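Local structure of Lysine/ornithine decarboxylase (Selenomonas ruminantium, 5GJO) at residues A[140-145]-A[179-184]; A[45-50]-A[255-260]; A[184-189]-A[229-234]. The protein decarboxylates both L-lysine and L-ornithine with the help of pyridoxal 5'-phosphate, releasing carbon dioxide and giving cadaverine and putrescine for polyamine synthesis. The protein carries 2 engineered substitutions. All coordinates share one frame; numbering follows the deposited sequence. Where two conformers were deposited one is given.

Overall arrangement
From the N terminus, strand 45-50 of the pyridoxal-phosphate-binding barrel comes first and pairs with 255-260, some 200 residues later; this pairing, contact 2, closes the longest loop of the three. Contacts 1 and 3 both fall within that loop and follow one another in series. Contact 1 joins the loop after strand 133-137 to the loop after strand 173-178, and contact 3 carries on from that second loop to 229-234, at the start of helix 233-247, with Gln-184 common to both. Probable hydrogen bonds from Leu-186 N to Lys-144 O and between Asn-142 ND2 and Ser-185 OG link them further. Contacts 1 and 2 meet at PLP, where Ser-183 OG lies 2.9 Å from Arg-259 NH2.

Contact 1 (A[140-145]-A[179-184]); sequences VRNNKA and FHVGSQ. With PLP (pyridoxal-5'-phosphate), chain H; SO4 (sulfate ion), chain C.
Asn-142 reaches over to the backbone of Val-181, its ND2 donating to Val-181 O at 3.0 Å in a hydrogen bond bent to 150° at the hydrogen. The acceptor lies near the plane of the amide, while the amide nitrogen stands well above the carbonyl plane of Val-181. ND2 also packs 3.5 Å from Val-181 CG2 and bonds to Ser-185 OG. CG is anti to the backbone N (chi1 -166°), which carries it toward Val-181. The other end of the amide serves its own loop: Asn-142 OD1 accepts from Lys-144 N at 2.9 Å, forming an Asx turn, and with both ends engaged the group is held against flipping. Apolar contacts extend the joint. Val-140 CG1 meets Phe-179 CB at 3.9 Å, the side chains roughly perpendicular, and Ala-145 CB sits 4.0 Å from Gly-182 CA. A side chain at Gly-182 would collide with that methyl, and its backbone angles themselves call for glycine. In the next shell, Gly-182 N donates to His-180 ND1 at 3.0 Å within the ring plane, fixing the turn of the imidazole. Its CD2-NE2 edge lies over the pyridine, the rings steeply inclined; NE2 donates to PLP O4P at 3.1 Å, and Ser-183 OG to PLP O2P at 2.6 Å. The loop after strand 173-178 thus supplies His-180 and Ser-183 to the PLP site, and the loop after strand 133-137 packs behind it, at the C-terminal mouth of a beta/alpha barrel, as in other class-II decarboxylases.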
loop_
_atom_site.group_PDB
_atom_site.type_symbol
_atom_site.label_atom_id
_atom_site.label_comp_id
_atom_site.label_asym_id
_atom_site.label_seq_id
_atom_site.Cartn_x
_atom_site.Cartn_y
_atom_site.Cartn_z
ATOM N N VAL A 140 -18.281 -21.008 1.252
ATOM C CA VAL A 140 -19.630 -20.723 0.894
ATOM C C VAL A 140 -19.741 -19.912 -0.404
ATOM O O VAL A 140 -18.755 -19.354 -0.883
ATOM C CB VAL A 140 -20.372 -20.076 2.069
ATOM C CG1 VAL A 140 -20.316 -20.975 3.269
ATOM C CG2 VAL A 140 -19.860 -18.656 2.359
ATOM N N ARG A 141 -20.915 -19.963 -1.001
ATOM C CA ARG A 141 -21.211 -19.284 -2.283
ATOM C C ARG A 141 -21.658 -17.845 -2.102
ATOM O O ARG A 141 -22.344 -17.519 -1.176
ATOM C CB ARG A 141 -22.374 -19.951 -2.998
ATOM C CG ARG A 141 -22.102 -21.348 -3.423
ATOM C CD ARG A 141 -23.281 -21.826 -4.286
ATOM N NE ARG A 141 -22.951 -23.187 -4.521
ATOM C CZ ARG A 141 -23.439 -24.190 -3.828
ATOM N NH1 ARG A 141 -24.385 -24.001 -2.930
ATOM N NH2 ARG A 141 -23.027 -25.413 -4.129
ATOM N N ASN A 142 -21.299 -16.996 -3.051
ATOM C CA ASN A 142 -21.797 -15.629 -3.104
ATOM C C ASN A 142 -21.540 -15.012 -4.467
ATOM O O ASN A 142 -20.404 -14.863 -4.840
ATOM C CB ASN A 142 -21.176 -14.753 -2.004
ATOM C CG ASN A 142 -21.919 -13.434 -1.810
ATOM O OD1 ASN A 142 -22.767 -13.086 -2.587
ATOM N ND2 ASN A 142 -21.608 -12.724 -0.741
ATOM N N ASN A 143 -22.686 -14.791 -5.125
ATOM C CA ASN A 143 -22.577 -14.224 -6.458
ATOM C C ASN A 143 -22.485 -12.708 -6.467
ATOM O O ASN A 143 -22.343 -12.126 -7.547
ATOM C CB ASN A 143 -23.804 -14.594 -7.297
ATOM C CG ASN A 143 -23.841 -16.056 -7.677
ATOM O OD1 ASN A 143 -22.811 -16.716 -7.761
ATOM N ND2 ASN A 143 -25.041 -16.566 -7.880
ATOM N N LYS A 144 -22.602 -12.059 -5.280
ATOM C CA LYS A 144 -22.516 -10.615 -5.221
ATOM C C LYS A 144 -21.531 -10.074 -4.177
ATOM O O LYS A 144 -21.838 -9.170 -3.456
ATOM C CB LYS A 144 -23.908 -10.040 -4.957
ATOM C CG LYS A 144 -24.970 -10.472 -5.933
ATOM C CD LYS A 144 -26.292 -9.846 -5.562
ATOM C CE LYS A 144 -27.406 -10.295 -6.470
ATOM N NZ LYS A 144 -28.598 -9.474 -6.162
ATOM N N ALA A 145 -20.323 -10.612 -4.166
ATOM C CA ALA A 145 -19.318 -10.150 -3.231
ATOM C C ALA A 145 -18.260 -9.393 -4.001
ATOM O O ALA A 145 -17.803 -9.853 -5.005
ATOM C CB ALA A 145 -18.681 -11.318 -2.521
ATOM N N PHE A 179 -18.096 -18.851 8.762
ATOM C CA PHE A 179 -18.064 -18.595 7.350
ATOM C C PHE A 179 -17.967 -17.059 7.133
ATOM O O PHE A 179 -18.251 -16.252 8.065
ATOM C CB PHE A 179 -19.232 -19.178 6.563
ATOM C CG PHE A 179 -20.580 -18.715 7.010
ATOM C CD1 PHE A 179 -21.101 -17.516 6.586
ATOM C CD2 PHE A 179 -21.326 -19.452 7.844
ATOM C CE1 PHE A 179 -22.338 -17.075 6.965
ATOM C CE2 PHE A 179 -22.571 -19.034 8.261
ATOM C CZ PHE A 179 -23.108 -17.844 7.803
ATOM N N HIS A 180 -17.468 -16.714 5.938
ATOM C CA HIS A 180 -17.507 -15.273 5.524
ATOM C C HIS A 180 -17.996 -15.329 4.076
ATOM O O HIS A 180 -17.392 -16.014 3.234
ATOM C CB HIS A 180 -16.184 -14.616 5.662
ATOM C CG HIS A 180 -16.254 -13.127 5.670
ATOM N ND1 HIS A 180 -16.945 -12.441 4.705
ATOM C CD2 HIS A 180 -15.731 -12.194 6.498
ATOM C CE1 HIS A 180 -16.806 -11.132 4.891
ATOM N NE2 HIS A 180 -16.081 -10.948 5.976
ATOM N N VAL A 181 -19.064 -14.621 3.831
ATOM C CA VAL A 181 -19.688 -14.653 2.498
ATOM C C VAL A 181 -18.889 -13.872 1.422
ATOM O O VAL A 181 -19.119 -14.026 0.198
ATOM C CB VAL A 181 -21.147 -14.191 2.496
ATOM C CG1 VAL A 181 -22.042 -15.038 3.366
ATOM C CG2 VAL A 181 -21.303 -12.720 2.787
ATOM N N GLY A 182 -17.974 -13.049 1.909
ATOM C CA GLY A 182 -17.185 -12.150 1.089
ATOM C C GLY A 182 -17.440 -10.692 1.451
ATOM O O GLY A 182 -18.415 -10.393 2.073
ATOM N N SER A 183 -16.507 -9.819 1.094
ATOM C CA SER A 183 -16.618 -8.409 1.453
ATOM C C SER A 183 -17.492 -7.596 0.504
ATOM O O SER A 183 -17.534 -7.853 -0.672
ATOM C CB SER A 183 -15.258 -7.746 1.649
ATOM O OG SER A 183 -15.370 -6.577 2.417
ATOM N N GLN A 184 -18.172 -6.601 1.059
ATOM C CA GLN A 184 -19.107 -5.806 0.307
ATOM C C GLN A 184 -20.110 -6.705 -0.386
ATOM O O GLN A 184 -20.149 -6.765 -1.574
ATOM C CB GLN A 184 -18.422 -4.860 -0.680
ATOM C CG GLN A 184 -19.386 -3.926 -1.388
ATOM C CD GLN A 184 -19.839 -2.749 -0.530
ATOM O OE1 GLN A 184 -19.570 -2.690 0.642
ATOM N NE2 GLN A 184 -20.550 -1.817 -1.149
HETATM N N1 PLP H . -13.709 -11.201 9.629
HETATM C C2 PLP H . -12.844 -11.862 8.823
HETATM C C2A PLP H . -12.296 -13.199 9.246
HETATM C C3 PLP H . -12.434 -11.271 7.524
HETATM O O3 PLP H . -11.566 -11.916 6.697
HETATM C C4 PLP H . -13.005 -9.954 7.162
HETATM C C4A PLP H . -12.656 -9.285 5.889
HETATM O O4A PLP H . -11.610 -9.557 5.323
HETATM C C5 PLP H . -13.941 -9.336 8.132
HETATM C C6 PLP H . -14.238 -10.005 9.316
HETATM C C5A PLP H . -14.566 -7.993 7.835
HETATM O O4P PLP H . -15.178 -8.026 6.548
HETATM P P PLP H . -16.121 -6.816 6.059
HETATM O O1P PLP H . -17.265 -6.825 7.044
HETATM O O2P PLP H . -16.508 -7.201 4.652
HETATM O O3P PLP H . -15.229 -5.600 6.151
HETATM S S SO4 C . -29.840 -11.840 -3.175
HETATM O O1 SO4 C . -30.007 -11.614 -1.707
HETATM O O2 SO4 C . -31.070 -12.383 -3.735
HETATM O O3 SO4 C . -29.645 -10.451 -3.685
HETATM O O4 SO4 C . -28.658 -12.673 -3.522
#

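Contact 2 (A[45-50]-A[255-260]). With PLP (pyridoxal-5'-phosphate), chain H.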
loop_
_atom_site.group_PDB
_atom_site.type_symbol
_atom_site.label_atom_id
_atom_site.label_comp_id
_atom_site.label_asym_id
_atom_site.label_seq_id
_atom_site.Cartn_x
_atom_site.Cartn_y
_atom_site.Cartn_z
ATOM N N ALA A 45 -26.681 -11.897 16.761
ATOM C CA ALA A 45 -25.252 -12.071 16.469
ATOM C C ALA A 45 -24.458 -11.105 17.238
ATOM O O ALA A 45 -24.405 -9.900 16.871
ATOM C CB ALA A 45 -24.986 -11.915 14.976
ATOM N N GLY A 46 -23.747 -11.622 18.258
ATOM C CA GLY A 46 -22.808 -10.856 19.032
ATOM C C GLY A 46 -21.630 -10.389 18.175
ATOM O O GLY A 46 -21.219 -11.076 17.286
ATOM N N VAL A 47 -21.167 -9.166 18.415
ATOM C CA VAL A 47 -20.162 -8.536 17.535
ATOM C C VAL A 47 -18.706 -8.775 17.950
ATOM O O VAL A 47 -18.267 -8.459 19.082
ATOM C CB VAL A 47 -20.424 -7.034 17.477
ATOM C CG1 VAL A 47 -19.407 -6.337 16.589
ATOM C CG2 VAL A 47 -21.805 -6.758 16.970
ATOM N N PHE A 48 -17.913 -9.327 17.048
ATOM C CA PHE A 48 -16.461 -9.318 17.074
ATOM C C PHE A 48 -15.991 -8.345 15.973
ATOM O O PHE A 48 -15.956 -8.691 14.783
ATOM C CB PHE A 48 -15.833 -10.691 16.728
ATOM C CG PHE A 48 -15.915 -11.712 17.835
ATOM C CD1 PHE A 48 -17.069 -12.386 18.081
ATOM C CD2 PHE A 48 -14.849 -11.947 18.648
ATOM C CE1 PHE A 48 -17.147 -13.344 19.115
ATOM C CE2 PHE A 48 -14.877 -12.885 19.698
ATOM C CZ PHE A 48 -16.046 -13.596 19.933
ATOM N N TYR A 49 -15.660 -7.134 16.342
ATOM C CA TYR A 49 -15.292 -6.108 15.350
ATOM C C TYR A 49 -14.017 -6.473 14.663
ATOM O O TYR A 49 -12.982 -6.726 15.300
ATOM C CB TYR A 49 -15.144 -4.728 16.005
ATOM C CG TYR A 49 -14.544 -3.662 15.073
ATOM C CD1 TYR A 49 -15.139 -3.394 13.840
ATOM C CD2 TYR A 49 -13.387 -3.032 15.369
ATOM C CE1 TYR A 49 -14.556 -2.508 12.939
ATOM C CE2 TYR A 49 -12.827 -2.060 14.523
ATOM C CZ TYR A 49 -13.430 -1.784 13.313
ATOM O OH TYR A 49 -12.896 -0.947 12.346
ATOM N N ALA A 50 -14.083 -6.516 13.344
ATOM C CA ALA A 50 -12.941 -6.829 12.477
ATOM C C ALA A 50 -12.086 -5.587 12.272
ATOM O O ALA A 50 -12.234 -4.804 11.388
ATOM C CB ALA A 50 -13.348 -7.548 11.140
ATOM N N THR A 255 -20.966 -12.382 14.871
ATOM C CA THR A 255 -20.645 -11.775 13.568
ATOM C C THR A 255 -19.346 -11.025 13.665
ATOM O O THR A 255 -18.980 -10.548 14.724
ATOM C CB THR A 255 -21.853 -10.902 13.077
ATOM O OG1 THR A 255 -21.551 -10.354 11.753
ATOM C CG2 THR A 255 -22.185 -9.782 14.103
ATOM N N GLU A 256 -18.684 -10.834 12.541
ATOM C CA GLU A 256 -17.384 -10.221 12.424
ATOM C C GLU A 256 -17.432 -9.041 11.430
ATOM O O GLU A 256 -16.672 -9.012 10.453
ATOM C CB GLU A 256 -16.273 -11.240 11.999
ATOM C CG GLU A 256 -16.079 -12.376 12.979
ATOM C CD GLU A 256 -14.968 -13.362 12.612
ATOM O OE1 GLU A 256 -14.182 -12.997 11.711
ATOM O OE2 GLU A 256 -14.887 -14.486 13.252
ATOM N N PRO A 257 -18.285 -8.049 11.652
ATOM C CA PRO A 257 -18.292 -6.900 10.749
ATOM C C PRO A 257 -16.987 -6.103 10.836
ATOM O O PRO A 257 -16.498 -5.781 11.954
ATOM C CB PRO A 257 -19.456 -6.039 11.277
ATOM C CG PRO A 257 -19.396 -6.350 12.781
ATOM C CD PRO A 257 -19.282 -7.868 12.703
ATOM N N GLY A 258 -16.403 -5.763 9.671
ATOM C CA GLY A 258 -15.304 -4.822 9.565
ATOM C C GLY A 258 -15.803 -3.524 8.881
ATOM O O GLY A 258 -16.036 -2.519 9.547
ATOM N N ARG A 259 -15.959 -3.583 7.553
ATOM C CA ARG A 259 -16.260 -2.397 6.716
ATOM C C ARG A 259 -17.374 -1.532 7.258
ATOM O O ARG A 259 -17.299 -0.296 7.266
ATOM C CB ARG A 259 -16.626 -2.851 5.288
ATOM C CG ARG A 259 -16.593 -1.715 4.281
ATOM C CD ARG A 259 -17.149 -2.239 2.965
ATOM N NE ARG A 259 -16.316 -3.264 2.361
ATOM C CZ ARG A 259 -15.205 -3.070 1.682
ATOM N NH1 ARG A 259 -14.732 -1.857 1.438
ATOM N NH2 ARG A 259 -14.581 -4.132 1.161
ATOM N N TYR A 260 -18.422 -2.193 7.683
ATOM C CA TYR A 260 -19.652 -1.521 8.058
ATOM C C TYR A 260 -19.463 -0.594 9.276
ATOM O O TYR A 260 -20.074 0.433 9.353
ATOM C CB TYR A 260 -20.788 -2.549 8.289
ATOM C CG TYR A 260 -21.919 -2.023 9.136
ATOM C CD1 TYR A 260 -22.958 -1.310 8.590
ATOM C CD2 TYR A 260 -21.887 -2.166 10.501
ATOM C CE1 TYR A 260 -23.965 -0.793 9.390
ATOM C CE2 TYR A 260 -22.887 -1.650 11.305
ATOM C CZ TYR A 260 -23.927 -0.968 10.745
ATOM O OH TYR A 260 -24.898 -0.452 11.550
HETATM N N1 PLP H . -13.709 -11.201 9.629
HETATM C C2 PLP H . -12.844 -11.862 8.823
HETATM C C2A PLP H . -12.296 -13.199 9.246
HETATM C C3 PLP H . -12.434 -11.271 7.524
HETATM O O3 PLP H . -11.566 -11.916 6.697
HETATM C C4 PLP H . -13.005 -9.954 7.162
HETATM C C4A PLP H . -12.656 -9.285 5.889
HETATM O O4A PLP H . -11.610 -9.557 5.323
HETATM C C5 PLP H . -13.941 -9.336 8.132
HETATM C C6 PLP H . -14.238 -10.005 9.316
HETATM C C5A PLP H . -14.566 -7.993 7.835
HETATM O O4P PLP H . -15.178 -8.026 6.548
HETATM P P PLP H . -16.121 -6.816 6.059
HETATM O O1P PLP H . -17.265 -6.825 7.044
HETATM O O2P PLP H . -16.508 -7.201 4.652
HETATM O O3P PLP H . -15.229 -5.600 6.151
HETATM O O HOH W 1 -14.839 -0.022 9.720
#
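The rim of the Tyr-49 ring faces the 255-260 backbone, with CE1 3.7 Å from Gly-258 O, which lies in the ring plane. The Phe-48 ring has Thr-255 O near its plane at the edge, and meets the rings of His-69 and Trp-254. The pyridine of PLP has Ala-50 CB off one face at the rim, 3.2 Å from PLP C6, and His-180 over the opposite face. Glu-256 OE1 instead comes in close to the pyridine plane, 2.8 Å from PLP N1. With Glu-256 CG anti to the carbonyl carbon (chi1 -61°) and the chain extended beyond it, the carboxylate reaches the nitrogen. Pro-257 turns its ring to Val-47, CG lying 3.8 Å from Val-47 CG1.

Backbone bonds fix the register of the two parallel segments. Thr-255 N donates to Gly-46 O at 2.8 Å, Phe-48 N donates in turn to Thr-255 O, and Ala-50 N continues the pairing beyond the bridge, donating to Pro-257 O at 2.9 Å. The side chains of Val-47 and Thr-255 leave the sheet on the same face, alongside each other. One water donates to Gly-258 O and weakly to Tyr-49 OH, whose stronger partner is Asn-54 O.

A CB on Gly-258 would clash with PLP C5A. Gly-258 N donates to PLP O1P at 3.0 Å in an almost straight bond (172°), and Arg-259 N to PLP O3P at 2.6 Å. These two N-H groups put the phosphate at the start of helix 259-263, whose dipole would help to balance its charge. The Glu-256 carboxylate beside N1, with acidic Asp-71 and Asp-216 close to it, is consistent with the family's protonated pyridine nitrogen, which would make the cofactor a better electron sink for decarboxylation.

Contact 3 (A[184-189]-A[229-234]). With SO4 (sulfate ion), chain C.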
loop_
_atom_site.group_PDB
_atom_site.type_symbol
_atom_site.label_atom_id
_atom_site.label_comp_id
_atom_site.label_asym_id
_atom_site.label_seq_id
_atom_site.Cartn_x
_atom_site.Cartn_y
_atom_site.Cartn_z
ATOM N N GLN A 184 -18.172 -6.601 1.059
ATOM C CA GLN A 184 -19.107 -5.806 0.307
ATOM C C GLN A 184 -20.110 -6.705 -0.386
ATOM O O GLN A 184 -20.149 -6.765 -1.574
ATOM C CB GLN A 184 -18.422 -4.860 -0.680
ATOM C CG GLN A 184 -19.386 -3.926 -1.388
ATOM C CD GLN A 184 -19.839 -2.749 -0.530
ATOM O OE1 GLN A 184 -19.570 -2.690 0.642
ATOM N NE2 GLN A 184 -20.550 -1.817 -1.149
ATOM N N SER A 185 -20.852 -7.465 0.404
ATOM C CA SER A 185 -21.846 -8.352 -0.131
ATOM C C SER A 185 -23.145 -7.598 -0.365
ATOM O O SER A 185 -23.666 -6.970 0.524
ATOM C CB SER A 185 -22.098 -9.509 0.833
ATOM O OG SER A 185 -23.146 -10.297 0.388
ATOM N N LEU A 186 -23.637 -7.667 -1.585
ATOM C CA LEU A 186 -24.941 -7.120 -1.911
ATOM C C LEU A 186 -25.998 -8.223 -1.886
ATOM O O LEU A 186 -27.114 -7.984 -2.228
ATOM C CB LEU A 186 -24.914 -6.378 -3.251
ATOM C CG LEU A 186 -23.785 -5.347 -3.405
ATOM C CD1 LEU A 186 -23.797 -4.635 -4.741
ATOM C CD2 LEU A 186 -23.849 -4.338 -2.285
ATOM N N SER A 187 -25.610 -9.421 -1.460
ATOM C CA SER A 187 -26.524 -10.561 -1.319
ATOM C C SER A 187 -26.882 -10.830 0.112
ATOM O O SER A 187 -26.029 -10.891 0.959
ATOM C CB SER A 187 -25.913 -11.855 -1.933
ATOM O OG SER A 187 -26.769 -12.986 -1.699
ATOM N N THR A 188 -28.177 -10.831 0.403
ATOM C CA THR A 188 -28.728 -11.372 1.660
ATOM C C THR A 188 -28.830 -12.902 1.627
ATOM O O THR A 188 -28.497 -13.625 2.628
ATOM C CB THR A 188 -30.053 -10.732 1.941
ATOM O OG1 THR A 188 -29.861 -9.326 2.126
ATOM C CG2 THR A 188 -30.709 -11.301 3.159
ATOM N N ALA A 189 -29.215 -13.424 0.469
ATOM C CA ALA A 189 -29.354 -14.883 0.283
ATOM C C ALA A 189 -28.110 -15.688 0.595
ATOM O O ALA A 189 -28.199 -16.859 1.058
ATOM C CB ALA A 189 -29.791 -15.216 -1.150
ATOM N N LEU A 229 -25.575 3.066 -2.014
ATOM C CA LEU A 229 -25.647 1.635 -1.569
ATOM C C LEU A 229 -27.035 1.163 -1.975
ATOM O O LEU A 229 -28.026 1.755 -1.513
ATOM C CB LEU A 229 -25.462 1.531 -0.046
ATOM C CG LEU A 229 -25.611 0.083 0.543
ATOM C CD1 LEU A 229 -24.677 -0.837 -0.226
ATOM C CD2 LEU A 229 -25.303 0.044 2.018
ATOM N N ASN A 230 -27.104 0.157 -2.848
ATOM C CA ASN A 230 -28.326 -0.304 -3.379
ATOM C C ASN A 230 -29.004 -1.380 -2.560
ATOM O O ASN A 230 -29.967 -1.968 -3.026
ATOM C CB ASN A 230 -28.130 -0.728 -4.842
ATOM C CG ASN A 230 -27.294 -1.983 -4.988
ATOM O OD1 ASN A 230 -27.133 -2.755 -4.040
ATOM N ND2 ASN A 230 -26.680 -2.134 -6.157
ATOM N N VAL A 231 -28.563 -1.576 -1.330
ATOM C CA VAL A 231 -29.139 -2.542 -0.368
ATOM C C VAL A 231 -29.767 -1.762 0.768
ATOM O O VAL A 231 -29.167 -0.836 1.255
ATOM C CB VAL A 231 -27.930 -3.340 0.291
ATOM C CG1 VAL A 231 -28.272 -4.029 1.589
ATOM C CG2 VAL A 231 -27.389 -4.331 -0.697
ATOM N N ASP A 232 -30.876 -2.249 1.287
ATOM C CA ASP A 232 -31.438 -1.716 2.508
ATOM C C ASP A 232 -30.797 -2.492 3.642
ATOM O O ASP A 232 -31.084 -3.665 3.792
ATOM C CB ASP A 232 -32.931 -1.985 2.467
ATOM C CG ASP A 232 -33.640 -1.717 3.777
ATOM O OD1 ASP A 232 -33.042 -1.584 4.826
ATOM O OD2 ASP A 232 -34.852 -1.641 3.733
ATOM N N LEU A 233 -29.965 -1.841 4.457
ATOM C CA LEU A 233 -29.236 -2.590 5.495
ATOM C C LEU A 233 -30.113 -3.097 6.596
ATOM O O LEU A 233 -29.838 -4.161 7.118
ATOM C CB LEU A 233 -28.082 -1.824 6.155
ATOM C CG LEU A 233 -26.837 -1.678 5.319
ATOM C CD1 LEU A 233 -26.016 -0.606 6.080
ATOM C CD2 LEU A 233 -26.111 -3.004 5.259
ATOM N N ALA A 234 -31.139 -2.338 7.021
ATOM C CA ALA A 234 -32.006 -2.850 8.003
ATOM C C ALA A 234 -32.663 -4.173 7.530
ATOM O O ALA A 234 -32.727 -5.140 8.289
ATOM C CB ALA A 234 -33.098 -1.820 8.361
HETATM S S SO4 C . -29.840 -11.840 -3.175
HETATM O O1 SO4 C . -30.007 -11.614 -1.707
HETATM O O2 SO4 C . -31.070 -12.383 -3.735
HETATM O O3 SO4 C . -29.645 -10.451 -3.685
HETATM O O4 SO4 C . -28.658 -12.673 -3.522
#
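Leu-186, facing Leu-229 and Val-231, joins two successive beta-to-alpha loops of the barrel, the one entering helix 189-207 and the one entering helix 233-247. The contact is small, apolar and near the surface, and no hydrogen bond crosses it. Leu-186 CD2 is the main point of touch, 3.9 Å from Val-231 CG2 and 4.1 Å from Leu-229 CD1. The other branch, CD1, lies 3.9 Å from Asn-230 OD1. A chi1 of -50° puts CG of Leu-186 anti to the carbonyl carbon, and the methyls beyond it meet 229-231. An alanine here would probably open a gap beside Leu-229 CD1 and leave Val-231 CG2 with only CB and CA of this residue to meet on the 184-189 side. Gln-184 flanks the group more loosely, its NE2 4.3 Å from Leu-229 CD1; the polar use of that nitrogen is a hydrogen bond to Val-223 O.

Each loop is tied to the helix that follows it. Asp-232 is the N-cap of helix 233-247, its OD1 accepting from Ala-235 N, and Ser-187 OG accepts from Ala-190 N at the entry to helix 189-207. Before that entry, Ser-185 OG donates to Ser-187 O at 3.0 Å, approaching a lone pair of the carbonyl within its plane, which links the two residues across the bend. A sulfate ion, probably from the crystallisation liquor, occupies this helix start, with Lys-144 NZ as a further donor. Ser-187 OG donates to sulfate O4 at 2.6 Å; Thr-188 N makes only a weak bond to O1, while Ala-189 N gives that same oxygen a nearly straight one, 2.9 Å long and 174° at the hydrogen.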